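Local coordinates for orotidine 5'-phosphate decarboxylase (Pyrococcus horikoshii, PDB 2CZD), which probably catalyses the decarboxylation of orotidine 5'-monophosphate to UMP, the last step of de novo UMP biosynthesis, and forms a homodimer, at residues B[5-10]-B[187-192]; B[22-27]-B[197-202]; B[32-35]-B[41-44]; B[45-50]-B[78-83]. All coordinates share one frame; numbering follows the deposited sequence.

Contact 1 of 4, residues B[5-10]-B[187-192]; sequences ALDVYE and AIYNAP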
loop_
_atom_site.group_PDB
_atom_site.type_symbol
_atom_site.label_atom_id
_atom_site.label_comp_id
_atom_site.label_asym_id
_atom_site.label_seq_id
_atom_site.Cartn_x
_atom_site.Cartn_y
_atom_site.Cartn_z
ATOM N N ALA B 5 13.294 6.924 -10.832
ATOM C CA ALA B 5 12.880 6.139 -9.657
ATOM C C ALA B 5 14.072 6.309 -8.712
ATOM O O ALA B 5 15.096 5.599 -8.819
ATOM C CB ALA B 5 12.682 4.678 -10.033
ATOM N N LEU B 6 13.932 7.273 -7.802
ATOM C CA LEU B 6 15.007 7.650 -6.882
ATOM C C LEU B 6 15.071 6.737 -5.672
ATOM O O LEU B 6 14.795 7.145 -4.525
ATOM C CB LEU B 6 14.821 9.101 -6.452
ATOM C CG LEU B 6 15.994 9.724 -5.687
ATOM C CD1 LEU B 6 17.217 9.754 -6.597
ATOM C CD2 LEU B 6 15.618 11.129 -5.255
ATOM N N ASP B 7 15.467 5.506 -5.948
ATOM C CA ASP B 7 15.524 4.482 -4.923
ATOM C C ASP B 7 16.897 4.433 -4.263
ATOM O O ASP B 7 17.580 3.414 -4.267
ATOM C CB ASP B 7 15.134 3.135 -5.536
ATOM C CG ASP B 7 13.707 3.130 -6.080
ATOM O OD1 ASP B 7 12.911 4.009 -5.682
ATOM O OD2 ASP B 7 13.376 2.237 -6.893
ATOM N N VAL B 8 17.271 5.579 -3.708
ATOM C CA VAL B 8 18.537 5.783 -3.020
ATOM C C VAL B 8 18.082 6.085 -1.607
ATOM O O VAL B 8 17.627 7.190 -1.306
ATOM C CB VAL B 8 19.275 6.976 -3.629
ATOM C CG1 VAL B 8 20.506 7.331 -2.794
ATOM C CG2 VAL B 8 19.658 6.635 -5.063
ATOM N N TYR B 9 18.205 5.084 -0.745
ATOM C CA TYR B 9 17.705 5.200 0.613
ATOM C C TYR B 9 18.604 5.906 1.608
ATOM O O TYR B 9 18.567 5.645 2.807
ATOM C CB TYR B 9 17.284 3.803 1.081
ATOM C CG TYR B 9 16.360 3.133 0.070
ATOM C CD1 TYR B 9 15.187 3.766 -0.357
ATOM C CD2 TYR B 9 16.692 1.909 -0.516
ATOM C CE1 TYR B 9 14.377 3.203 -1.343
ATOM C CE2 TYR B 9 15.889 1.335 -1.503
ATOM C CZ TYR B 9 14.733 1.986 -1.913
ATOM O OH TYR B 9 13.940 1.403 -2.875
ATOM N N GLU B 10 19.402 6.820 1.075
ATOM C CA GLU B 10 20.291 7.649 1.862
ATOM C C GLU B 10 19.874 9.065 1.484
ATOM O O GLU B 10 20.305 9.600 0.463
ATOM C CB GLU B 10 21.738 7.398 1.471
ATOM C CG GLU B 10 22.721 8.049 2.405
ATOM C CD GLU B 10 24.126 7.505 2.225
ATOM O OE1 GLU B 10 24.263 6.286 1.973
ATOM O OE2 GLU B 10 25.093 8.290 2.350
ATOM N N ALA B 187 19.934 2.571 -13.664
ATOM C CA ALA B 187 20.715 2.977 -14.829
ATOM C C ALA B 187 21.202 4.402 -14.660
ATOM O O ALA B 187 22.251 4.777 -15.196
ATOM C CB ALA B 187 19.901 2.833 -16.098
ATOM N N ILE B 188 20.445 5.197 -13.910
ATOM C CA ILE B 188 20.846 6.561 -13.644
ATOM C C ILE B 188 21.423 6.758 -12.242
ATOM O O ILE B 188 22.564 7.208 -12.104
ATOM C CB ILE B 188 19.660 7.538 -13.821
ATOM C CG1 ILE B 188 19.311 7.649 -15.302
ATOM C CG2 ILE B 188 20.028 8.923 -13.333
ATOM C CD1 ILE B 188 17.998 8.440 -15.565
ATOM N N TYR B 189 20.675 6.407 -11.193
ATOM C CA TYR B 189 21.204 6.703 -9.862
ATOM C C TYR B 189 22.451 5.979 -9.406
ATOM O O TYR B 189 23.153 6.485 -8.529
ATOM C CB TYR B 189 20.117 6.604 -8.769
ATOM C CG TYR B 189 19.508 5.242 -8.516
ATOM C CD1 TYR B 189 18.192 4.963 -8.901
ATOM C CD2 TYR B 189 20.209 4.259 -7.806
ATOM C CE1 TYR B 189 17.590 3.755 -8.583
ATOM C CE2 TYR B 189 19.618 3.055 -7.482
ATOM C CZ TYR B 189 18.306 2.806 -7.874
ATOM O OH TYR B 189 17.708 1.603 -7.578
ATOM N N ASN B 190 22.733 4.814 -9.984
ATOM C CA ASN B 190 23.934 4.064 -9.618
ATOM C C ASN B 190 25.007 4.161 -10.707
ATOM O O ASN B 190 26.005 3.440 -10.676
ATOM C CB ASN B 190 23.585 2.595 -9.333
ATOM C CG ASN B 190 23.171 2.359 -7.883
ATOM O OD1 ASN B 190 22.725 1.265 -7.525
ATOM N ND2 ASN B 190 23.320 3.383 -7.041
ATOM N N ALA B 191 24.813 5.061 -11.668
ATOM C CA ALA B 191 25.796 5.230 -12.743
ATOM C C ALA B 191 27.026 5.959 -12.214
ATOM O O ALA B 191 26.960 6.668 -11.219
ATOM C CB ALA B 191 25.191 6.030 -13.910
ATOM N N PRO B 192 28.177 5.778 -12.877
ATOM C CA PRO B 192 29.394 6.468 -12.424
ATOM C C PRO B 192 29.136 7.979 -12.456
ATOM O O PRO B 192 29.605 8.742 -11.590
ATOM C CB PRO B 192 30.428 6.042 -13.456
ATOM C CG PRO B 192 30.008 4.642 -13.809
ATOM C CD PRO B 192 28.475 4.780 -13.918
HETATM O O HOH W 1 17.844 0.677 -5.081
HETATM O O HOH W 2 15.124 1.066 -8.336
#
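Tyr189 is the residue of 187-192 that reaches the loop 5-10, laying its ring along the backbone from Ala5 to Val8. Before it, Ile188 on the same short helix packs on Ala198 and Ile201 of helix 194-205. The Tyr189 side chain starts with CG between the backbone N and the carbonyl carbon (chi1 65°), which places the ring beside the backbone of the loop. One edge meets a backbone oxygen: Ala5 O lies 3.1 Å from Tyr189 CE1, near the ring plane. Over one face, offset toward the rim, sits the carbonyl carbon of Asp7. Val8 approaches obliquely, its CG2 3.7 Å from Tyr189 CD2. At the far end the hydroxyl comes within 3.6 Å of Asp7 CB, but its polar link to Asp7 runs through two waters. One lies 2.7 Å from Tyr189 OH and donates to Asp7 O; the other, in the plane of the ring, also lies 2.7 Å from Tyr189 OH and donates to Asp7 OD2 at 2.6 Å. Next in sequence, Asn190 leaves helical geometry, and its ND2 makes a weak bond to Tyr189 O. The arrangement joins the loop after strand 2-5 to the short helix 186-189 that follows strand 181-184, at the C-terminal ends of the strands of a TIM barrel, where Asp7, Gly185 and Arg186 belong to the substrate site.

Contact 2 of 4, residues B[22-27]-B[197-202]; sequences KDYISM and AAKAIY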
loop_
_atom_site.group_PDB
_atom_site.type_symbol
_atom_site.label_atom_id
_atom_site.label_comp_id
_atom_site.label_asym_id
_atom_site.label_seq_id
_atom_site.Cartn_x
_atom_site.Cartn_y
_atom_site.Cartn_z
ATOM N N LYS B 22 18.604 16.843 -12.643
ATOM C CA LYS B 22 17.417 17.657 -12.900
ATOM C C LYS B 22 17.220 18.103 -14.344
ATOM O O LYS B 22 16.099 18.081 -14.857
ATOM C CB LYS B 22 17.429 18.897 -12.003
ATOM C CG LYS B 22 16.270 19.841 -12.281
ATOM C CD LYS B 22 16.296 21.022 -11.337
ATOM C CE LYS B 22 15.187 22.014 -11.676
ATOM N NZ LYS B 22 15.278 23.220 -10.799
ATOM N N ASP B 23 18.298 18.524 -15.002
ATOM C CA ASP B 23 18.203 18.998 -16.378
ATOM C C ASP B 23 17.643 17.984 -17.371
ATOM O O ASP B 23 17.048 18.359 -18.389
ATOM C CB ASP B 23 19.582 19.470 -16.872
ATOM C CG ASP B 23 20.037 20.767 -16.204
ATOM O OD1 ASP B 23 21.189 21.181 -16.439
ATOM O OD2 ASP B 23 19.252 21.381 -15.450
ATOM N N TYR B 24 17.809 16.700 -17.067
ATOM C CA TYR B 24 17.352 15.676 -17.983
ATOM C C TYR B 24 16.200 14.793 -17.545
ATOM O O TYR B 24 15.956 13.779 -18.185
ATOM C CB TYR B 24 18.531 14.787 -18.389
ATOM C CG TYR B 24 19.657 15.573 -19.012
ATOM C CD1 TYR B 24 20.788 15.899 -18.275
ATOM C CD2 TYR B 24 19.568 16.025 -20.323
ATOM C CE1 TYR B 24 21.814 16.662 -18.830
ATOM C CE2 TYR B 24 20.588 16.794 -20.889
ATOM C CZ TYR B 24 21.707 17.106 -20.135
ATOM O OH TYR B 24 22.724 17.867 -20.686
ATOM N N ILE B 25 15.489 15.175 -16.482
ATOM C CA ILE B 25 14.353 14.378 -16.009
ATOM C C ILE B 25 13.127 15.269 -15.831
ATOM O O ILE B 25 13.248 16.482 -15.629
ATOM C CB ILE B 25 14.675 13.661 -14.678
ATOM C CG1 ILE B 25 14.972 14.685 -13.585
ATOM C CG2 ILE B 25 15.907 12.769 -14.854
ATOM C CD1 ILE B 25 14.953 14.074 -12.174
ATOM N N SER B 26 11.951 14.664 -15.930
ATOM C CA SER B 26 10.702 15.400 -15.786
ATOM C C SER B 26 10.044 15.225 -14.426
ATOM O O SER B 26 9.273 16.099 -13.976
ATOM C CB SER B 26 9.726 14.979 -16.876
ATOM O OG SER B 26 10.290 15.246 -18.147
ATOM N N MET B 27 10.330 14.102 -13.769
ATOM C CA MET B 27 9.766 13.835 -12.445
ATOM C C MET B 27 10.665 12.908 -11.656
ATOM O O MET B 27 11.468 12.178 -12.224
ATOM C CB MET B 27 8.392 13.168 -12.565
ATOM C CG MET B 27 7.375 14.002 -13.316
ATOM S SD MET B 27 5.746 13.279 -13.169
ATOM C CE MET B 27 4.884 14.056 -14.574
ATOM N N ALA B 197 24.406 9.763 -17.579
ATOM C CA ALA B 197 23.572 8.602 -17.862
ATOM C C ALA B 197 22.167 9.063 -18.238
ATOM O O ALA B 197 21.556 8.560 -19.179
ATOM C CB ALA B 197 23.530 7.683 -16.654
ATOM N N ALA B 198 21.642 10.031 -17.501
ATOM C CA ALA B 198 20.315 10.544 -17.818
ATOM C C ALA B 198 20.342 11.233 -19.185
ATOM O O ALA B 198 19.441 11.064 -20.005
ATOM C CB ALA B 198 19.867 11.526 -16.744
ATOM N N LYS B 199 21.387 12.024 -19.423
ATOM C CA LYS B 199 21.519 12.704 -20.709
ATOM C C LYS B 199 21.523 11.719 -21.879
ATOM O O LYS B 199 20.905 11.971 -22.904
ATOM C CB LYS B 199 22.820 13.512 -20.745
ATOM C CG LYS B 199 23.077 14.213 -22.085
ATOM C CD LYS B 199 24.350 15.056 -22.020
ATOM C CE LYS B 199 24.552 15.845 -23.299
ATOM N NZ LYS B 199 24.743 14.942 -24.461
ATOM N N ALA B 200 22.224 10.598 -21.731
ATOM C CA ALA B 200 22.295 9.625 -22.819
ATOM C C ALA B 200 20.913 9.086 -23.171
ATOM O O ALA B 200 20.573 8.953 -24.345
ATOM C CB ALA B 200 23.226 8.484 -22.448
ATOM N N ILE B 201 20.107 8.784 -22.152
ATOM C CA ILE B 201 18.762 8.268 -22.408
ATOM C C ILE B 201 17.888 9.363 -23.027
ATOM O O ILE B 201 17.196 9.138 -24.017
ATOM C CB ILE B 201 18.129 7.752 -21.102
ATOM C CG1 ILE B 201 18.993 6.601 -20.571
ATOM C CG2 ILE B 201 16.664 7.294 -21.350
ATOM C CD1 ILE B 201 18.711 6.205 -19.104
ATOM N N TYR B 202 17.953 10.553 -22.442
ATOM C CA TYR B 202 17.219 11.706 -22.935
ATOM C C TYR B 202 17.563 11.956 -24.412
ATOM O O TYR B 202 16.665 12.152 -25.237
ATOM C CB TYR B 202 17.560 12.923 -22.071
ATOM C CG TYR B 202 16.973 14.223 -22.563
ATOM C CD1 TYR B 202 17.604 14.956 -23.567
ATOM C CD2 TYR B 202 15.793 14.729 -22.016
ATOM C CE1 TYR B 202 17.076 16.167 -24.014
ATOM C CE2 TYR B 202 15.252 15.940 -22.459
ATOM C CZ TYR B 202 15.901 16.653 -23.456
ATOM O OH TYR B 202 15.385 17.858 -23.892
#
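Tyr24, in the loop leading to strand 27-31, lies against Ala198, Lys199 and Tyr202 on one side of helix 194-205. The aromatic part is a T-shaped pair: the edge of Tyr24 is turned to the face of Tyr202, with ring centroids 5.5 Å apart and planes at 67°. Its CD2 stands 3.9 Å from Tyr202 CG, toward the rim of that face. A CH-pi contact comes from Lys199, whose CB sits 3.7 Å from the centroid of the Tyr24 ring, almost on the ring normal. From there the two side chains run side by side in the same direction, and Lys199 CD passes 3.5 Å from Tyr24 OH. The chain of Lys199 can follow the ring because CG is anti to its backbone N (chi1 177°) and the next two torsions are extended; the bend comes at the last bond, and NZ goes to Asp203 in a salt bridge. On the other face of Tyr24 lies CB of Asp23. Purely apolar packing completes the set, with Tyr24 CB 3.9 Å from Ala198 CB. A serine in place of Tyr24 would probably strip Lys199 CB and the Tyr202 face of their aromatic partner and open a gap beside the helix. Arg195 bridges Asp23 and also makes a weak hydrogen bond to Tyr24 OH, but no hydrogen bond crosses between the segments, so this join rests on aromatic and aliphatic surfaces.

Contact 3 of 4, residues B[32-35]-B[41-44]; sequences WPLI and DIIR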
loop_
_atom_site.group_PDB
_atom_site.type_symbol
_atom_site.label_atom_id
_atom_site.label_comp_id
_atom_site.label_asym_id
_atom_site.label_seq_id
_atom_site.Cartn_x
_atom_site.Cartn_y
_atom_site.Cartn_z
ATOM N N TRP B 32 7.683 3.748 -0.745
ATOM C CA TRP B 32 7.551 3.627 0.706
ATOM C C TRP B 32 8.906 3.438 1.423
ATOM O O TRP B 32 9.140 4.039 2.469
ATOM C CB TRP B 32 6.584 2.479 1.078
ATOM C CG TRP B 32 5.094 2.805 0.961
ATOM C CD1 TRP B 32 4.163 2.086 0.262
ATOM C CD2 TRP B 32 4.364 3.825 1.660
ATOM N NE1 TRP B 32 2.903 2.588 0.488
ATOM C CE2 TRP B 32 2.991 3.652 1.343
ATOM C CE3 TRP B 32 4.730 4.859 2.526
ATOM C CZ2 TRP B 32 1.990 4.471 1.863
ATOM C CZ3 TRP B 32 3.719 5.688 3.053
ATOM C CH2 TRP B 32 2.364 5.478 2.713
ATOM N N PRO B 33 9.812 2.611 0.872
ATOM C CA PRO B 33 11.100 2.439 1.562
ATOM C C PRO B 33 11.821 3.760 1.846
ATOM O O PRO B 33 12.363 3.949 2.934
ATOM C CB PRO B 33 11.889 1.537 0.611
ATOM C CG PRO B 33 10.789 0.611 0.062
ATOM C CD PRO B 33 9.588 1.553 -0.135
ATOM N N LEU B 34 11.831 4.672 0.874
ATOM C CA LEU B 34 12.487 5.958 1.083
ATOM C C LEU B 34 11.743 6.765 2.143
ATOM O O LEU B 34 12.364 7.337 3.033
ATOM C CB LEU B 34 12.574 6.755 -0.230
ATOM C CG LEU B 34 13.233 8.135 -0.114
ATOM C CD1 LEU B 34 14.699 7.969 0.344
ATOM C CD2 LEU B 34 13.173 8.847 -1.463
ATOM N N ILE B 35 10.413 6.798 2.070
ATOM C CA ILE B 35 9.616 7.538 3.051
ATOM C C ILE B 35 9.820 6.960 4.468
ATOM O O ILE B 35 9.898 7.698 5.463
ATOM C CB ILE B 35 8.123 7.491 2.650
ATOM C CG1 ILE B 35 7.920 8.311 1.377
ATOM C CG2 ILE B 35 7.235 8.010 3.795
ATOM C CD1 ILE B 35 6.541 8.156 0.764
ATOM N N ASP B 41 8.905 13.852 5.119
ATOM C CA ASP B 41 9.465 15.159 4.773
ATOM C C ASP B 41 10.555 15.099 3.698
ATOM O O ASP B 41 10.985 16.149 3.196
ATOM C CB ASP B 41 10.025 15.870 6.011
ATOM C CG ASP B 41 8.939 16.499 6.866
ATOM O OD1 ASP B 41 8.015 17.111 6.296
ATOM O OD2 ASP B 41 9.010 16.399 8.111
ATOM N N ILE B 42 11.019 13.898 3.352
ATOM C CA ILE B 42 12.022 13.779 2.296
ATOM C C ILE B 42 11.357 14.321 1.027
ATOM O O ILE B 42 12.014 14.839 0.120
ATOM C CB ILE B 42 12.475 12.289 2.070
ATOM C CG1 ILE B 42 13.605 12.215 1.041
ATOM C CG2 ILE B 42 11.323 11.436 1.536
ATOM C CD1 ILE B 42 14.889 12.879 1.475
ATOM N N ILE B 43 10.039 14.194 0.959
ATOM C CA ILE B 43 9.332 14.695 -0.212
ATOM C C ILE B 43 9.415 16.226 -0.280
ATOM O O ILE B 43 9.644 16.788 -1.347
ATOM C CB ILE B 43 7.850 14.256 -0.199
ATOM C CG1 ILE B 43 7.767 12.749 -0.426
ATOM C CG2 ILE B 43 7.075 14.965 -1.287
ATOM C CD1 ILE B 43 6.374 12.177 -0.176
ATOM N N ARG B 44 9.241 16.897 0.855
ATOM C CA ARG B 44 9.303 18.353 0.852
ATOM C C ARG B 44 10.730 18.805 0.616
ATOM O O ARG B 44 10.963 19.797 -0.086
ATOM C CB ARG B 44 8.782 18.953 2.162
ATOM C CG ARG B 44 8.854 20.497 2.215
ATOM C CD ARG B 44 7.964 21.202 1.160
ATOM N NE ARG B 44 6.526 21.051 1.418
ATOM C CZ ARG B 44 5.574 21.322 0.530
ATOM N NH1 ARG B 44 5.896 21.763 -0.680
ATOM N NH2 ARG B 44 4.296 21.140 0.841
#
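The short helix 32-38, directly after strand 27-31, meets the next helix, 41-50, here through their first turns, Leu34 and Ile35 facing Ile42 and Ile43. The backbones come nearest at Ile35 and Ile42, whose CA atoms are 6.7 Å apart. Leu34 and Ile42 meet at about a right angle, with Leu34 CG 4.2 Å from Ile42 CG2. That methyl branch sits between the backbone N and carbonyl carbon of its own residue because CG1 takes the position anti to N (chi1 -175°). The second pair touches by its terminal methyls: Ile35 CD1 lies 4.1 Å from Ile43 CD1, the two chains crossing obliquely. Around them, Ile35 also packs on Leu58 of strand 53-60 and Ile43 on Ile54 of the same strand, which ties the helix pair to the barrel wall. On the dimer side, Ile35 packs on Leu36 of the second subunit, and Trp32 stacks with Trp32 of that subunit. All four touching side chains are buried and branched hydrocarbon, and no hydrogen bond joins the segments. Between these two segments the contact is apolar, so it rests on burial and dispersion, through methyl and methine contacts that impose little directional preference.

Contact 4 of 4, residues B[45-50]-B[78-83]; sequences RLKEET and GADYVI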
loop_
_atom_site.group_PDB
_atom_site.type_symbol
_atom_site.label_atom_id
_atom_site.label_comp_id
_atom_site.label_asym_id
_atom_site.label_seq_id
_atom_site.Cartn_x
_atom_site.Cartn_y
_atom_site.Cartn_z
ATOM N N ARG B 45 11.688 18.084 1.191
ATOM C CA ARG B 45 13.090 18.446 1.000
ATOM C C ARG B 45 13.410 18.377 -0.493
ATOM O O ARG B 45 14.023 19.295 -1.055
ATOM C CB ARG B 45 14.012 17.491 1.761
ATOM C CG ARG B 45 13.836 17.498 3.266
ATOM C CD ARG B 45 14.639 16.363 3.900
ATOM N NE ARG B 45 16.041 16.441 3.506
ATOM C CZ ARG B 45 16.970 15.549 3.832
ATOM N NH1 ARG B 45 16.652 14.488 4.567
ATOM N NH2 ARG B 45 18.223 15.729 3.432
ATOM N N LEU B 46 12.987 17.289 -1.137
ATOM C CA LEU B 46 13.221 17.116 -2.563
ATOM C C LEU B 46 12.528 18.224 -3.357
ATOM O O LEU B 46 13.122 18.801 -4.274
ATOM C CB LEU B 46 12.721 15.736 -3.030
ATOM C CG LEU B 46 13.572 14.498 -2.694
ATOM C CD1 LEU B 46 12.750 13.219 -2.905
ATOM C CD2 LEU B 46 14.838 14.490 -3.554
ATOM N N LYS B 47 11.291 18.551 -2.998
ATOM C CA LYS B 47 10.576 19.595 -3.723
ATOM C C LYS B 47 11.289 20.943 -3.581
ATOM O O LYS B 47 11.444 21.669 -4.558
ATOM C CB LYS B 47 9.129 19.721 -3.215
ATOM C CG LYS B 47 8.315 20.816 -3.897
ATOM C CD LYS B 47 8.339 20.673 -5.432
ATOM C CE LYS B 47 7.659 19.385 -5.925
ATOM N NZ LYS B 47 6.177 19.430 -5.721
ATOM N N GLU B 48 11.719 21.270 -2.366
ATOM C CA GLU B 48 12.394 22.543 -2.131
ATOM C C GLU B 48 13.774 22.607 -2.782
ATOM O O GLU B 48 14.171 23.646 -3.324
ATOM C CB GLU B 48 12.522 22.792 -0.627
ATOM C CG GLU B 48 11.188 23.034 0.083
ATOM C CD GLU B 48 10.568 24.375 -0.274
ATOM O OE1 GLU B 48 11.304 25.390 -0.294
ATOM O OE2 GLU B 48 9.344 24.413 -0.524
ATOM N N GLU B 49 14.494 21.494 -2.736
ATOM C CA GLU B 49 15.847 21.417 -3.291
ATOM C C GLU B 49 15.963 21.335 -4.810
ATOM O O GLU B 49 16.914 21.868 -5.380
ATOM C CB GLU B 49 16.584 20.214 -2.696
ATOM C CG GLU B 49 16.977 20.369 -1.241
ATOM C CD GLU B 49 18.080 21.383 -1.065
ATOM O OE1 GLU B 49 19.153 21.196 -1.685
ATOM O OE2 GLU B 49 17.874 22.369 -0.325
ATOM N N THR B 50 15.000 20.688 -5.468
ATOM C CA THR B 50 15.059 20.490 -6.917
ATOM C C THR B 50 13.990 21.160 -7.778
ATOM O O THR B 50 14.207 21.373 -8.972
ATOM C CB THR B 50 14.987 18.994 -7.265
ATOM O OG1 THR B 50 13.623 18.557 -7.145
ATOM C CG2 THR B 50 15.845 18.177 -6.318
ATOM N N GLY B 78 4.294 17.614 -0.429
ATOM C CA GLY B 78 4.853 18.075 -1.682
ATOM C C GLY B 78 4.692 17.177 -2.892
ATOM O O GLY B 78 5.122 17.552 -3.987
ATOM N N ALA B 79 4.101 15.995 -2.725
ATOM C CA ALA B 79 3.905 15.127 -3.886
ATOM C C ALA B 79 2.960 15.780 -4.871
ATOM O O ALA B 79 2.001 16.451 -4.477
ATOM C CB ALA B 79 3.316 13.753 -3.466
ATOM N N ASP B 80 3.235 15.576 -6.154
ATOM C CA ASP B 80 2.387 16.092 -7.213
ATOM C C ASP B 80 1.454 15.009 -7.738
ATOM O O ASP B 80 0.392 15.317 -8.268
ATOM C CB ASP B 80 3.241 16.638 -8.355
ATOM C CG ASP B 80 4.027 17.844 -7.935
ATOM O OD1 ASP B 80 3.417 18.933 -7.781
ATOM O OD2 ASP B 80 5.244 17.691 -7.743
ATOM N N TYR B 81 1.859 13.744 -7.603
ATOM C CA TYR B 81 1.032 12.624 -8.068
ATOM C C TYR B 81 1.167 11.466 -7.110
ATOM O O TYR B 81 2.228 11.258 -6.530
ATOM C CB TYR B 81 1.468 12.086 -9.448
ATOM C CG TYR B 81 1.656 13.127 -10.512
ATOM C CD1 TYR B 81 2.866 13.813 -10.619
ATOM C CD2 TYR B 81 0.621 13.458 -11.382
ATOM C CE1 TYR B 81 3.038 14.815 -11.577
ATOM C CE2 TYR B 81 0.783 14.468 -12.348
ATOM C CZ TYR B 81 1.994 15.136 -12.426
ATOM O OH TYR B 81 2.137 16.172 -13.326
ATOM N N VAL B 82 0.093 10.693 -6.956
ATOM C CA VAL B 82 0.160 9.509 -6.114
ATOM C C VAL B 82 -0.296 8.334 -6.963
ATOM O O VAL B 82 -1.318 8.429 -7.660
ATOM C CB VAL B 82 -0.794 9.620 -4.879
ATOM C CG1 VAL B 82 -0.914 8.271 -4.190
ATOM C CG2 VAL B 82 -0.252 10.654 -3.884
ATOM N N ILE B 83 0.483 7.247 -6.936
ATOM C CA ILE B 83 0.104 6.023 -7.654
ATOM C C ILE B 83 -0.857 5.219 -6.772
ATOM O O ILE B 83 -0.565 4.930 -5.604
ATOM C CB ILE B 83 1.346 5.187 -8.014
ATOM C CG1 ILE B 83 2.182 5.987 -9.012
ATOM C CG2 ILE B 83 0.943 3.819 -8.632
ATOM C CD1 ILE B 83 3.510 5.318 -9.449
HETATM O O HOH W 3 5.005 21.106 -8.413
#
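Lys47 NZ grips two oxygens of 78-83 at once, one on a side chain and one on the backbone. It forms a salt bridge to Asp80 OD2 at 2.8 Å, meeting the carboxylate on its syn side but 29° out of its plane. Its second bond, to Gly78 O, is also 2.8 Å long; there the nitrogen lies in the carbonyl plane, at a C=O...N angle of 154°. A water donates to Asp80 OD1 at 2.8 Å and accepts a weak hydrogen bond from Lys47 NZ. OD2 has a further partner, the backbone N of Ile54, so the carboxylate connects Lys47 with the neighbouring strand 53-60. The lysine chain leaves with CG anti to the backbone N, then bends at each of its three later torsions, which shortens it and sets NZ between Gly78 O and Asp80 OD2. The chain also lies close against Gly78, where a CB would come 3.6 Å from Lys47 CB. Gly78, with positive phi, closes helix 64-76 in a Schellman motif. A methionine at the Lys47 position would probably leave Asp80 without its charged mate and Gly78 O without this donor. One ammonium shared by a carboxylate and a carbonyl ties the last turn of helix 41-50 to the turn entering strand 81-85, and the positive charge would be expected to stabilise Asp80 as a carboxylate.

All four contacts lie on one closed eight-stranded barrel. Contacts 1 and 2 join the beginning of the chain to its end, linking elements that flank the adjacent strands 2-5 and 181-184; their segments alternate along the chain and their centres are 13 Å apart. Contacts 3 and 4 are nested inside both, follow each other in sequence and share helix 41-50, with centres 9 Å apart. Contact 1 also touches contact 3, Val8 and Tyr9 meeting Leu34, and Leu6 packs on Leu46 of contact 4. Contacts 2 and 4, centred 17 Å apart, meet where Lys22 bonds weakly to Thr50 O and Met27 touches Tyr81. Contact 1 holds a substrate-site residue, and contacts 1 and 3 both reach the second subunit.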